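Local coordinates for VIN1 (Oscarella pearsei, PDB 6BFI), which probably binds actin filaments and may play a role in cell-cell adhesion, as a sponge homolog of vinculin, at residues 666-671 and 708-713; 699-704 and 723-728; 768-773 and 797-802. All coordinates share one frame; numbering follows the deposited sequence.

Contact 1: 666-671 and 708-713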
# COMPACT_ATOMS: atom_id res chain seq x y z
N ASP A 666 -21.17 12.71 17.83
CA ASP A 666 -20.21 13.54 18.54
C ASP A 666 -19.81 12.96 19.89
O ASP A 666 -18.74 13.31 20.41
CB ASP A 666 -20.78 14.94 18.74
CG ASP A 666 -21.21 15.59 17.45
OD1 ASP A 666 -22.34 15.30 16.98
OD2 ASP A 666 -20.43 16.40 16.89
N GLN A 667 -20.62 12.08 20.46
CA GLN A 667 -20.44 11.66 21.85
C GLN A 667 -19.74 10.32 22.00
O GLN A 667 -19.08 10.10 23.03
CB GLN A 667 -21.80 11.60 22.56
CG GLN A 667 -22.61 12.88 22.43
CD GLN A 667 -23.92 12.83 23.18
OE1 GLN A 667 -24.15 11.94 24.01
NE2 GLN A 667 -24.81 13.78 22.90
N ASN A 668 -19.85 9.41 21.03
CA ASN A 668 -19.30 8.06 21.16
C ASN A 668 -18.62 7.65 19.86
O ASN A 668 -19.12 6.79 19.12
CB ASN A 668 -20.40 7.07 21.52
CG ASN A 668 -20.91 7.25 22.94
OD1 ASN A 668 -21.75 8.11 23.20
ND2 ASN A 668 -20.41 6.43 23.86
N PRO A 669 -17.44 8.22 19.56
CA PRO A 669 -16.71 7.78 18.36
C PRO A 669 -16.26 6.33 18.44
O PRO A 669 -16.36 5.59 17.44
CB PRO A 669 -15.51 8.74 18.31
CG PRO A 669 -15.89 9.90 19.18
CD PRO A 669 -16.75 9.32 20.26
N ILE A 670 -15.75 5.91 19.60
CA ILE A 670 -15.33 4.52 19.77
C ILE A 670 -16.49 3.58 19.52
O ILE A 670 -16.34 2.54 18.86
CB ILE A 670 -14.73 4.33 21.18
CG1 ILE A 670 -13.53 5.25 21.39
CG2 ILE A 670 -14.33 2.88 21.39
CD1 ILE A 670 -12.94 5.18 22.79
N HIS A 671 -17.68 3.93 20.03
CA HIS A 671 -18.85 3.09 19.82
C HIS A 671 -19.22 3.01 18.34
O HIS A 671 -19.64 1.96 17.86
CB HIS A 671 -20.03 3.62 20.63
CG HIS A 671 -21.23 2.72 20.63
ND1 HIS A 671 -22.03 2.55 19.52
CD2 HIS A 671 -21.77 1.95 21.60
CE1 HIS A 671 -23.00 1.71 19.81
NE2 HIS A 671 -22.87 1.33 21.07
N TYR A 708 -17.03 3.01 29.07
CA TYR A 708 -16.21 3.24 30.26
C TYR A 708 -15.43 4.55 30.18
O TYR A 708 -15.21 5.19 31.21
CB TYR A 708 -15.27 2.06 30.48
CG TYR A 708 -16.00 0.77 30.76
CD1 TYR A 708 -17.24 0.78 31.40
CD2 TYR A 708 -15.47 -0.45 30.39
CE1 TYR A 708 -17.92 -0.40 31.66
CE2 TYR A 708 -16.14 -1.63 30.64
CZ TYR A 708 -17.36 -1.60 31.27
OH TYR A 708 -18.03 -2.77 31.53
N THR A 709 -14.99 4.96 28.99
CA THR A 709 -14.35 6.27 28.87
C THR A 709 -15.37 7.39 28.96
O THR A 709 -15.03 8.50 29.38
CB THR A 709 -13.57 6.39 27.56
OG1 THR A 709 -14.47 6.59 26.47
CG2 THR A 709 -12.74 5.14 27.31
N ARG A 710 -16.63 7.12 28.58
CA ARG A 710 -17.65 8.16 28.68
C ARG A 710 -18.01 8.49 30.13
O ARG A 710 -18.57 9.55 30.39
CB ARG A 710 -18.91 7.74 27.92
CG ARG A 710 -19.79 8.91 27.50
CD ARG A 710 -21.27 8.63 27.70
NE ARG A 710 -21.71 7.42 27.02
CZ ARG A 710 -21.99 6.27 27.64
NH1 ARG A 710 -21.89 6.18 28.96
NH2 ARG A 710 -22.39 5.22 26.94
N GLY A 711 -17.69 7.60 31.07
CA GLY A 711 -18.04 7.81 32.46
C GLY A 711 -17.35 9.00 33.10
O GLY A 711 -16.12 9.02 33.23
N GLU A 712 -18.13 10.01 33.51
CA GLU A 712 -17.60 11.22 34.14
C GLU A 712 -18.58 11.64 35.24
O GLU A 712 -19.54 12.37 34.99
CB GLU A 712 -17.39 12.34 33.13
CG GLU A 712 -16.19 12.15 32.21
CD GLU A 712 -14.87 12.50 32.88
OE1 GLU A 712 -14.84 12.66 34.12
OE2 GLU A 712 -13.86 12.61 32.16
N SER A 713 -18.32 11.18 36.46
CA SER A 713 -19.10 11.57 37.63
C SER A 713 -18.37 11.19 38.91
O SER A 713 -17.47 10.35 38.90
CB SER A 713 -20.49 10.92 37.60
OG SER A 713 -21.30 11.43 38.64
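Asn668 and Arg710 meet with their polar ends, while the Ile670 side chain comes loosely up to Thr709 beside them. The contact is small and has no hydrogen bond of its own. Asn668 is the residue just before helix 669-682, at its N-cap position, but its side chain makes no capping bond. Its CB has no close partner on 708-713. Its first torsion sets CG opposite the carbonyl carbon (chi1 -70°), and CG comes within 4.2 Å of Arg710 NE. At the tip the amide divides. OD1 lies at the edge of the Arg710 guanidinium, in its plane, 3.9 Å from NE. ND2 comes nearer, 3.6 Å from the same NE, and sits obliquely to the group. NH2 of Arg710 is 3.9 Å from that ND2. The amide and guanidinium planes stand 61° apart, so the groups are not stacked. Arg710 NE and Asn668 ND2 are both donors, so they do not bond; ND2 bonds to Ser706 OG. This bond ties the amide to helix 690-710. The Arg710 chain bends at chi2 and chi3, which turns its guanidinium toward the amide. Arg710 is exposed, whereas Asn668 is buried.

The Ile670 side chain is extended out to CD1, which stops 4.2 Å from Thr709 OG1. That is loose packing. The hydroxyl is engaged with Ser706 O of its own helix, one turn back.

The contact thus joins the start of helix 669-682 to the C-terminal end of helix 690-710. Ile670 also packs on Met702 and Ser706 of the latter. Helix 786-817 lies against both partners, with Val797 on Ile670 and Leu796 on Thr709. Leu722 of helix 718-745 covers Thr709 as well.

Contact 2: 699-704 and 723-728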
# COMPACT_ATOMS: atom_id res chain seq x y z
N ALA A 699 -15.68 -6.33 18.97
CA ALA A 699 -16.55 -5.17 18.81
C ALA A 699 -17.34 -4.91 20.09
O ALA A 699 -17.43 -3.76 20.54
CB ALA A 699 -17.50 -5.38 17.63
N ARG A 700 -17.91 -5.96 20.68
CA ARG A 700 -18.62 -5.80 21.96
C ARG A 700 -17.71 -5.18 23.01
O ARG A 700 -18.08 -4.19 23.67
CB ARG A 700 -19.14 -7.16 22.43
CG ARG A 700 -20.06 -7.88 21.46
CD ARG A 700 -20.50 -9.23 22.02
NE ARG A 700 -21.24 -10.02 21.05
CZ ARG A 700 -20.79 -11.12 20.46
NH1 ARG A 700 -19.58 -11.58 20.75
NH2 ARG A 700 -21.54 -11.77 19.59
N LYS A 701 -16.51 -5.74 23.17
CA LYS A 701 -15.56 -5.21 24.15
C LYS A 701 -15.22 -3.75 23.88
O LYS A 701 -15.12 -2.95 24.81
CB LYS A 701 -14.30 -6.07 24.16
CG LYS A 701 -14.52 -7.50 24.63
CD LYS A 701 -13.24 -8.32 24.49
CE LYS A 701 -13.42 -9.72 25.06
NZ LYS A 701 -13.72 -9.70 26.52
N MET A 702 -15.06 -3.39 22.60
CA MET A 702 -14.71 -2.01 22.27
C MET A 702 -15.86 -1.06 22.59
O MET A 702 -15.63 0.08 23.03
CB MET A 702 -14.31 -1.90 20.80
CG MET A 702 -13.80 -0.53 20.39
SD MET A 702 -12.19 -0.10 21.10
CE MET A 702 -11.11 -1.21 20.21
N ALA A 703 -17.10 -1.50 22.39
CA ALA A 703 -18.25 -0.70 22.80
C ALA A 703 -18.27 -0.51 24.31
O ALA A 703 -18.56 0.59 24.81
CB ALA A 703 -19.55 -1.36 22.33
N MET A 704 -17.96 -1.58 25.06
CA MET A 704 -17.85 -1.44 26.51
C MET A 704 -16.78 -0.42 26.89
O MET A 704 -16.97 0.38 27.81
CB MET A 704 -17.56 -2.79 27.16
CG MET A 704 -18.66 -3.82 26.94
SD MET A 704 -20.29 -3.16 27.31
CE MET A 704 -20.14 -2.80 29.06
N ILE A 723 -9.29 -0.07 32.02
CA ILE A 723 -7.99 -0.72 31.88
C ILE A 723 -8.17 -2.20 31.55
O ILE A 723 -7.59 -2.73 30.59
CB ILE A 723 -7.15 -0.52 33.15
CG1 ILE A 723 -6.89 0.96 33.38
CG2 ILE A 723 -5.86 -1.31 33.07
CD1 ILE A 723 -6.15 1.26 34.67
N ARG A 724 -8.99 -2.89 32.35
CA ARG A 724 -9.25 -4.31 32.12
C ARG A 724 -9.83 -4.55 30.73
O ARG A 724 -9.45 -5.50 30.04
CB ARG A 724 -10.19 -4.85 33.20
CG ARG A 724 -10.66 -6.27 32.97
CD ARG A 724 -11.62 -6.70 34.06
NE ARG A 724 -12.75 -5.78 34.19
CZ ARG A 724 -13.85 -5.85 33.45
NH1 ARG A 724 -13.98 -6.80 32.53
NH2 ARG A 724 -14.83 -4.97 33.63
N MET A 725 -10.75 -3.68 30.30
CA MET A 725 -11.34 -3.82 28.97
C MET A 725 -10.28 -3.65 27.89
O MET A 725 -10.28 -4.38 26.89
CB MET A 725 -12.47 -2.82 28.79
CG MET A 725 -13.26 -3.03 27.52
SD MET A 725 -13.87 -4.72 27.39
CE MET A 725 -14.94 -4.81 28.81
N ALA A 726 -9.36 -2.70 28.07
CA ALA A 726 -8.28 -2.52 27.11
C ALA A 726 -7.41 -3.77 27.03
O ALA A 726 -7.03 -4.20 25.93
CB ALA A 726 -7.43 -1.31 27.48
N LYS A 727 -7.08 -4.36 28.18
CA LYS A 727 -6.27 -5.57 28.16
C LYS A 727 -7.00 -6.73 27.49
O LYS A 727 -6.40 -7.51 26.74
CB LYS A 727 -5.85 -5.94 29.59
CG LYS A 727 -4.98 -4.90 30.26
CD LYS A 727 -4.18 -5.48 31.41
CE LYS A 727 -4.65 -4.94 32.75
NZ LYS A 727 -3.87 -5.53 33.88
N GLU A 728 -8.31 -6.84 27.72
CA GLU A 728 -9.09 -7.89 27.07
C GLU A 728 -9.13 -7.69 25.55
O GLU A 728 -9.01 -8.66 24.79
CB GLU A 728 -10.50 -7.93 27.65
CG GLU A 728 -10.62 -8.79 28.90
CD GLU A 728 -11.88 -8.50 29.70
OE1 GLU A 728 -11.80 -8.54 30.95
OE2 GLU A 728 -12.93 -8.24 29.09
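Lys701 and Met725 touch where helix 690-710 packs antiparallel against helix 718-745 in the helical bundle of a vinculin-family protein. The two short segments run at 158° to each other, with axes 9.4 Å apart at closest approach. Lys701 and Met725 also have the nearest CA atoms.

The tight part is built round the Met725 thioether. Its CG rests 3.3 Å from Lys701 O, and SD is 3.4 Å from that same oxygen. SD also comes 3.5 Å from Lys701 CB. The sulfur thus lies against the carbonyl oxygen and the root of the side chain of Lys701. The bends at chi2 and chi3 of Met725 then carry CE across to Met704, where it meets CB at 3.7 Å. The rest of Met704 turns away from this interface. It packs on Ala654 and Met657 of helix 649-659.

The other part is polar, and more open on the Glu728 side; Lys701 itself is buried. Lys701 runs extended as far as CE, and a turn at its last torsion (chi4 -62°) brings NZ to the Glu728 carboxylate. Glu728 is partly exposed, as is Arg724 one turn before it. Arg724 NH1 holds Glu728 OE1 at 3.2 Å, so each carboxylate oxygen has its own cation. The two charged nitrogens stay 6.7 Å apart, NZ of Lys701 from NH1 of Arg724, and the shared carboxylate between them would offset their like charges. NH2 of Arg724 has further salt bridges to Asp721 and Glu650, which extend the network to helix 649-659.

Lys701 NZ meets Glu728 OE2 at 3.1 Å, on the anti side of that oxygen and 33° out of the carboxylate plane.

Contact 3: 768-773 and 797-802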
# COMPACT_ATOMS: atom_id res chain seq x y z
N THR A 768 -0.68 -2.59 21.94
CA THR A 768 0.20 -2.09 22.99
C THR A 768 -0.09 -0.62 23.28
O THR A 768 -0.30 -0.23 24.44
CB THR A 768 1.66 -2.29 22.59
OG1 THR A 768 1.90 -3.67 22.31
CG2 THR A 768 2.60 -1.83 23.70
N GLN A 769 -0.11 0.20 22.23
CA GLN A 769 -0.49 1.60 22.40
C GLN A 769 -1.89 1.73 22.99
O GLN A 769 -2.15 2.68 23.74
CB GLN A 769 -0.42 2.33 21.06
CG GLN A 769 0.98 2.41 20.47
CD GLN A 769 1.01 3.15 19.15
OE1 GLN A 769 0.05 3.81 18.76
NE2 GLN A 769 2.13 3.04 18.44
N LEU A 770 -2.78 0.79 22.69
CA LEU A 770 -4.13 0.84 23.25
C LEU A 770 -4.09 0.67 24.76
O LEU A 770 -4.74 1.43 25.50
CB LEU A 770 -5.01 -0.24 22.61
CG LEU A 770 -6.43 -0.35 23.16
CD1 LEU A 770 -7.25 0.88 22.81
CD2 LEU A 770 -7.11 -1.61 22.65
N LYS A 771 -3.35 -0.32 25.25
CA LYS A 771 -3.26 -0.53 26.69
C LYS A 771 -2.61 0.66 27.38
O LYS A 771 -3.09 1.12 28.42
CB LYS A 771 -2.50 -1.82 27.00
CG LYS A 771 -3.23 -3.07 26.55
CD LYS A 771 -2.51 -4.33 27.01
CE LYS A 771 -1.12 -4.43 26.40
NZ LYS A 771 -0.42 -5.66 26.86
N ILE A 772 -1.53 1.19 26.80
CA ILE A 772 -0.86 2.33 27.41
C ILE A 772 -1.79 3.54 27.46
O ILE A 772 -1.94 4.19 28.51
CB ILE A 772 0.45 2.66 26.66
CG1 ILE A 772 1.44 1.50 26.79
CG2 ILE A 772 1.06 3.95 27.19
CD1 ILE A 772 2.73 1.71 26.02
N LEU A 773 -2.44 3.84 26.34
CA LEU A 773 -3.27 5.05 26.26
C LEU A 773 -4.52 4.93 27.12
O LEU A 773 -4.99 5.93 27.66
CB LEU A 773 -3.63 5.34 24.81
CG LEU A 773 -2.45 5.73 23.90
CD1 LEU A 773 -2.89 5.81 22.44
CD2 LEU A 773 -1.83 7.04 24.36
N VAL A 797 -9.14 7.59 21.45
CA VAL A 797 -10.15 7.36 20.42
C VAL A 797 -9.51 7.22 19.05
O VAL A 797 -9.98 6.43 18.22
CB VAL A 797 -11.22 8.47 20.43
CG1 VAL A 797 -11.90 8.55 21.79
CG2 VAL A 797 -10.63 9.81 20.05
N GLY A 798 -8.42 7.95 18.78
CA GLY A 798 -7.72 7.76 17.52
C GLY A 798 -7.15 6.36 17.40
O GLY A 798 -7.32 5.69 16.37
N ASN A 799 -6.48 5.89 18.46
CA ASN A 799 -5.93 4.54 18.47
C ASN A 799 -7.02 3.49 18.27
O ASN A 799 -6.86 2.56 17.47
CB ASN A 799 -5.17 4.30 19.78
CG ASN A 799 -4.54 2.93 19.84
OD1 ASN A 799 -5.15 1.96 20.28
ND2 ASN A 799 -3.29 2.84 19.39
N ALA A 800 -8.14 3.64 18.99
CA ALA A 800 -9.21 2.64 18.91
C ALA A 800 -9.87 2.64 17.54
O ALA A 800 -10.19 1.58 17.00
CB ALA A 800 -10.24 2.90 20.01
N GLU A 801 -10.09 3.83 16.96
CA GLU A 801 -10.61 3.90 15.60
C GLU A 801 -9.68 3.20 14.62
O GLU A 801 -10.13 2.41 13.77
CB GLU A 801 -10.82 5.36 15.20
CG GLU A 801 -12.02 6.02 15.86
CD GLU A 801 -12.08 7.51 15.62
OE1 GLU A 801 -11.01 8.11 15.37
OE2 GLU A 801 -13.18 8.09 15.68
N ASN A 802 -8.38 3.47 14.72
CA ASN A 802 -7.42 2.79 13.84
C ASN A 802 -7.48 1.28 14.02
O ASN A 802 -7.44 0.53 13.03
CB ASN A 802 -6.01 3.32 14.11
CG ASN A 802 -4.96 2.55 13.35
OD1 ASN A 802 -4.02 2.02 13.95
ND2 ASN A 802 -5.11 2.48 12.04
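Asn799 and Leu770 both set CG opposite their own backbone N, with chi1 at -178° for Asn799 and 177° for Leu770. For Asn799 this torsion sends the amide straight across to helix 763-778. OD1 lands on the root of Leu770, 3.2 Å from its CB and 3.3 Å from its CA. It also lies 3.5 Å from Leu770 CD1. The two side chains cross at about a right angle.

ND2 turns to the preceding residue and sits 3.4 Å from Gln769 CB. Gln769 OE1 is close to it too, but no hydrogen bond links the two amides, whose planes are 45° apart. OE1 is bonded to Thr254 OG1 instead. ND2 has a weak hydrogen bond to Ile766 O, so the amide reaches the backbone of the facing helix. One turn on, Leu773 CD1 packs on Asn799 CB at 3.8 Å.

All four residues are buried. A polar side chain here fills the seam between two helices, flanked by leucines. Helices 763-778 and 786-817 run antiparallel, with the segments at 151°, as neighbouring helices do in vinculin-family helical bundles.

How the contacts relate
The three contacts lie close together, and each joins two helices of the same bundle. The centres of contacts 2 and 3 are about 11 Å apart, those of contacts 1 and 2 about 13 Å, and those of contacts 1 and 3 about 14 Å. Contacts 1 and 2 share helix 690-710. Ile670 of contact 1 lies between the others: its CG2 is 3.5 Å from Met702 O, and its CD1 is 3.7 Å from Val797 CG1. Met702 SD in turn packs 3.7 Å from Ala800 CB, which joins 699-704 to 797-802. Ala726 O meets Leu770 CD2 at 4.2 Å. These links are packing contacts.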